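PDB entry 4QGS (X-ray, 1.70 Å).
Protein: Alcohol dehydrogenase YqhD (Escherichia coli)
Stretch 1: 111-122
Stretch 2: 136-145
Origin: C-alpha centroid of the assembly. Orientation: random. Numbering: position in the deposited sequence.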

# COMPACT_ATOMS: atom_id res chain seq x y z
N GLY A 111 1.91 11.37 -5.03
CA GLY A 111 1.87 12.77 -5.38
C GLY A 111 2.65 13.03 -6.66
O GLY A 111 2.27 13.86 -7.48
N THR A 112 3.75 12.31 -6.83
CA THR A 112 4.56 12.52 -8.02
C THR A 112 3.84 11.97 -9.25
O THR A 112 3.94 12.55 -10.34
CB THR A 112 5.95 11.87 -7.84
OG1 THR A 112 6.58 12.47 -6.70
CG2 THR A 112 6.81 12.10 -9.07
N LYS A 113 3.09 10.90 -9.08
CA LYS A 113 2.29 10.36 -10.18
C LYS A 113 1.31 11.42 -10.66
O LYS A 113 1.10 11.61 -11.86
CB LYS A 113 1.53 9.10 -9.75
CG LYS A 113 2.40 7.86 -9.58
CD LYS A 113 1.56 6.63 -9.30
CE LYS A 113 2.41 5.39 -9.13
NZ LYS A 113 1.59 4.17 -8.91
N PHE A 114 0.73 12.14 -9.71
CA PHE A 114 -0.22 13.18 -10.05
C PHE A 114 0.47 14.32 -10.79
O PHE A 114 -0.04 14.81 -11.80
CB PHE A 114 -0.91 13.70 -8.80
CG PHE A 114 -1.83 14.84 -9.05
CD1 PHE A 114 -3.05 14.63 -9.68
CD2 PHE A 114 -1.48 16.12 -8.67
CE1 PHE A 114 -3.91 15.69 -9.92
CE2 PHE A 114 -2.33 17.17 -8.90
CZ PHE A 114 -3.54 16.96 -9.54
N ILE A 115 1.64 14.73 -10.30
CA ILE A 115 2.40 15.78 -10.97
C ILE A 115 2.72 15.41 -12.42
O ILE A 115 2.54 16.23 -13.32
CB ILE A 115 3.71 16.08 -10.21
CG1 ILE A 115 3.40 16.61 -8.81
CG2 ILE A 115 4.55 17.09 -10.96
CD1 ILE A 115 4.61 16.64 -7.87
N ALA A 116 3.14 14.17 -12.64
CA ALA A 116 3.50 13.69 -13.97
C ALA A 116 2.33 13.78 -14.96
O ALA A 116 2.51 14.13 -16.13
CB ALA A 116 4.00 12.26 -13.89
N ALA A 117 1.14 13.45 -14.49
CA ALA A 117 -0.03 13.45 -15.36
C ALA A 117 -0.58 14.85 -15.53
O ALA A 117 -0.88 15.29 -16.64
CB ALA A 117 -1.10 12.53 -14.81
N ALA A 118 -0.71 15.56 -14.41
CA ALA A 118 -1.22 16.92 -14.42
C ALA A 118 -0.42 17.80 -15.37
O ALA A 118 -0.98 18.70 -16.01
CB ALA A 118 -1.20 17.51 -13.02
N ALA A 119 0.87 17.53 -15.47
CA ALA A 119 1.77 18.39 -16.22
C ALA A 119 1.52 18.37 -17.73
O ALA A 119 1.68 19.38 -18.39
CB ALA A 119 3.20 18.01 -15.92
N ASN A 120 1.13 17.21 -18.26
CA ASN A 120 0.72 17.13 -19.66
C ASN A 120 -0.79 17.17 -19.86
O ASN A 120 -1.30 16.94 -20.97
CB ASN A 120 1.27 15.88 -20.37
CG ASN A 120 2.73 15.62 -20.10
OD1 ASN A 120 3.47 16.53 -19.75
ND2 ASN A 120 3.15 14.38 -20.29
N TYR A 121 -1.53 17.46 -18.79
CA TYR A 121 -2.94 17.79 -18.95
C TYR A 121 -2.96 19.17 -19.59
O TYR A 121 -2.07 19.99 -19.31
CB TYR A 121 -3.70 17.79 -17.62
CG TYR A 121 -4.54 16.54 -17.41
CD1 TYR A 121 -5.92 16.60 -17.29
CD2 TYR A 121 -3.93 15.29 -17.38
CE1 TYR A 121 -6.67 15.44 -17.11
CE2 TYR A 121 -4.66 14.14 -17.21
CZ TYR A 121 -6.03 14.22 -17.08
OH TYR A 121 -6.74 13.06 -16.90
N PRO A 122 -3.91 19.41 -20.51
CA PRO A 122 -3.94 20.67 -21.27
C PRO A 122 -3.90 21.95 -20.41
O PRO A 122 -4.84 22.27 -19.68
CB PRO A 122 -5.25 20.56 -22.05
CG PRO A 122 -5.50 19.12 -22.20
CD PRO A 122 -4.96 18.48 -20.94
N LYS A 136 -8.71 7.81 -15.77
CA LYS A 136 -9.14 7.09 -16.96
C LYS A 136 -8.81 7.83 -18.25
O LYS A 136 -8.66 7.22 -19.31
CB LYS A 136 -10.66 6.85 -16.90
CG LYS A 136 -11.05 5.41 -16.60
CD LYS A 136 -10.28 4.42 -17.47
CE LYS A 136 -10.29 3.03 -16.86
NZ LYS A 136 -9.35 2.12 -17.56
N GLU A 137 -8.68 9.15 -18.16
CA GLU A 137 -8.52 10.00 -19.33
C GLU A 137 -7.09 10.49 -19.54
O GLU A 137 -6.83 11.33 -20.40
CB GLU A 137 -9.47 11.20 -19.23
CG GLU A 137 -10.94 10.83 -19.12
CD GLU A 137 -11.41 9.96 -20.28
OE1 GLU A 137 -10.86 10.11 -21.39
OE2 GLU A 137 -12.33 9.15 -20.09
N ILE A 138 -6.15 9.98 -18.75
CA ILE A 138 -4.75 10.35 -18.92
C ILE A 138 -4.20 9.71 -20.20
O ILE A 138 -4.25 8.49 -20.37
CB ILE A 138 -3.91 9.93 -17.70
CG1 ILE A 138 -4.34 10.73 -16.47
CG2 ILE A 138 -2.42 10.13 -17.97
CD1 ILE A 138 -3.85 10.17 -15.14
N LYS A 139 -3.69 10.54 -21.10
CA LYS A 139 -3.14 10.08 -22.38
C LYS A 139 -1.62 10.02 -22.36
O LYS A 139 -1.01 9.30 -23.14
CB LYS A 139 -3.59 11.00 -23.53
CG LYS A 139 -4.88 10.60 -24.21
CD LYS A 139 -6.07 10.77 -23.29
CE LYS A 139 -7.36 10.35 -23.96
NZ LYS A 139 -8.51 10.52 -23.04
N SER A 140 -1.03 10.80 -21.47
CA SER A 140 0.42 10.90 -21.41
C SER A 140 0.83 11.49 -20.07
O SER A 140 0.03 12.15 -19.41
CB SER A 140 0.96 11.79 -22.53
OG SER A 140 0.73 13.16 -22.23
N ALA A 141 2.07 11.26 -19.70
CA ALA A 141 2.59 11.80 -18.45
C ALA A 141 4.08 12.04 -18.59
O ALA A 141 4.75 11.39 -19.41
CB ALA A 141 2.30 10.86 -17.30
N ILE A 142 4.60 12.99 -17.82
CA ILE A 142 6.04 13.16 -17.71
C ILE A 142 6.64 11.86 -17.19
O ILE A 142 6.12 11.29 -16.23
CB ILE A 142 6.40 14.32 -16.78
CG1 ILE A 142 5.84 15.62 -17.34
CG2 ILE A 142 7.92 14.43 -16.59
CD1 ILE A 142 6.38 16.81 -16.67
N PRO A 143 7.70 11.38 -17.85
CA PRO A 143 8.33 10.14 -17.40
C PRO A 143 8.77 10.28 -15.95
O PRO A 143 9.21 11.35 -15.54
CB PRO A 143 9.53 10.00 -18.34
CG PRO A 143 9.11 10.73 -19.57
CD PRO A 143 8.33 11.91 -19.07
N MET A 144 8.62 9.21 -15.17
CA MET A 144 9.04 9.29 -13.78
C MET A 144 9.58 7.95 -13.30
O MET A 144 9.21 6.90 -13.79
CB MET A 144 7.88 9.75 -12.88
CG MET A 144 6.68 8.82 -12.86
SD MET A 144 5.64 9.13 -11.40
CE MET A 144 6.75 8.58 -10.11
N GLY A 145 10.51 8.02 -12.34
CA GLY A 145 11.03 6.84 -11.69
C GLY A 145 10.96 7.10 -10.19
O GLY A 145 10.52 8.18 -9.76
O HOH W 1 5.66 13.15 -21.85
O HOH W 2 -8.11 11.00 -16.22

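The helix, which begins earlier in the chain, runs through Ala-118, with i to i+4 bonds such as Ala-116 N to Thr-112 O (2.9 Å), whereas 136-143 is loop or turn, extended from Ser-140 onward, and leads into a strand at Met-144. The two backbones come closest near the last helical turn: the CA atoms of Ala-117 and Ala-141 lie 4.4 Å apart, and those of Ala-116 and Ile-142 4.6 Å. There Ile-142 N donates a hydrogen bond to Ala-116 O (2.9 Å, angle 159°). Ala-116 O also receives a CA-H...O contact from Ala-141 CA at 3.3 Å, with an angle at H of 123°.

Alanine suits so close an approach because its side chain ends at CB. Ala-116 CB lies 4.1 Å from Ala-141 CB and 4.3 Å from Ile-142 CB, while Ala-117 CB meets Ile-138 CD1 at 3.6 Å and Ala-119 CB meets Ile-142 CD1 at 3.5 Å. Both isoleucines adopt the mt rotamer. The CA-to-CB bond of Met-144 points toward the helix, and with chi1 p, chi2 t and chi3 m the side chain packs nearer its N-terminal end: Met-144 CE is 3.7 Å from Thr-112 CG2, and Met-144 SD is 3.8 Å from Lys-113 CA. Thr-112 OG1 is hydrogen-bonded elsewhere in the structure, so the methyl contact costs no polar partner.

Toward the C-terminal end of stretch 1, polar groups join the contact. Asn-120 ND2 makes a weak hydrogen bond to Ser-140 OG (3.3 Å, 143°). Water 1 extends this link, accepting weakly from Asn-120 ND2 (3.2 Å) and donating to Ala-141 O (3.1 Å). Tyr-121 combines both chemistries: Ile-138 CG1 sits at the ring edge, 3.5 Å from Tyr-121 CE2, while Tyr-121 OH is 2.6 Å from water 2, which accepts from Glu-137 N at 2.7 Å. Altogether the stretches bury 574 Å², summed over both sides; Ala-116, Ala-117, Ile-138, Ile-142 and Met-144 are buried, whereas Asn-120, Tyr-121 and Ser-140 remain partly exposed, and Asn-120 and Tyr-121 meet water there.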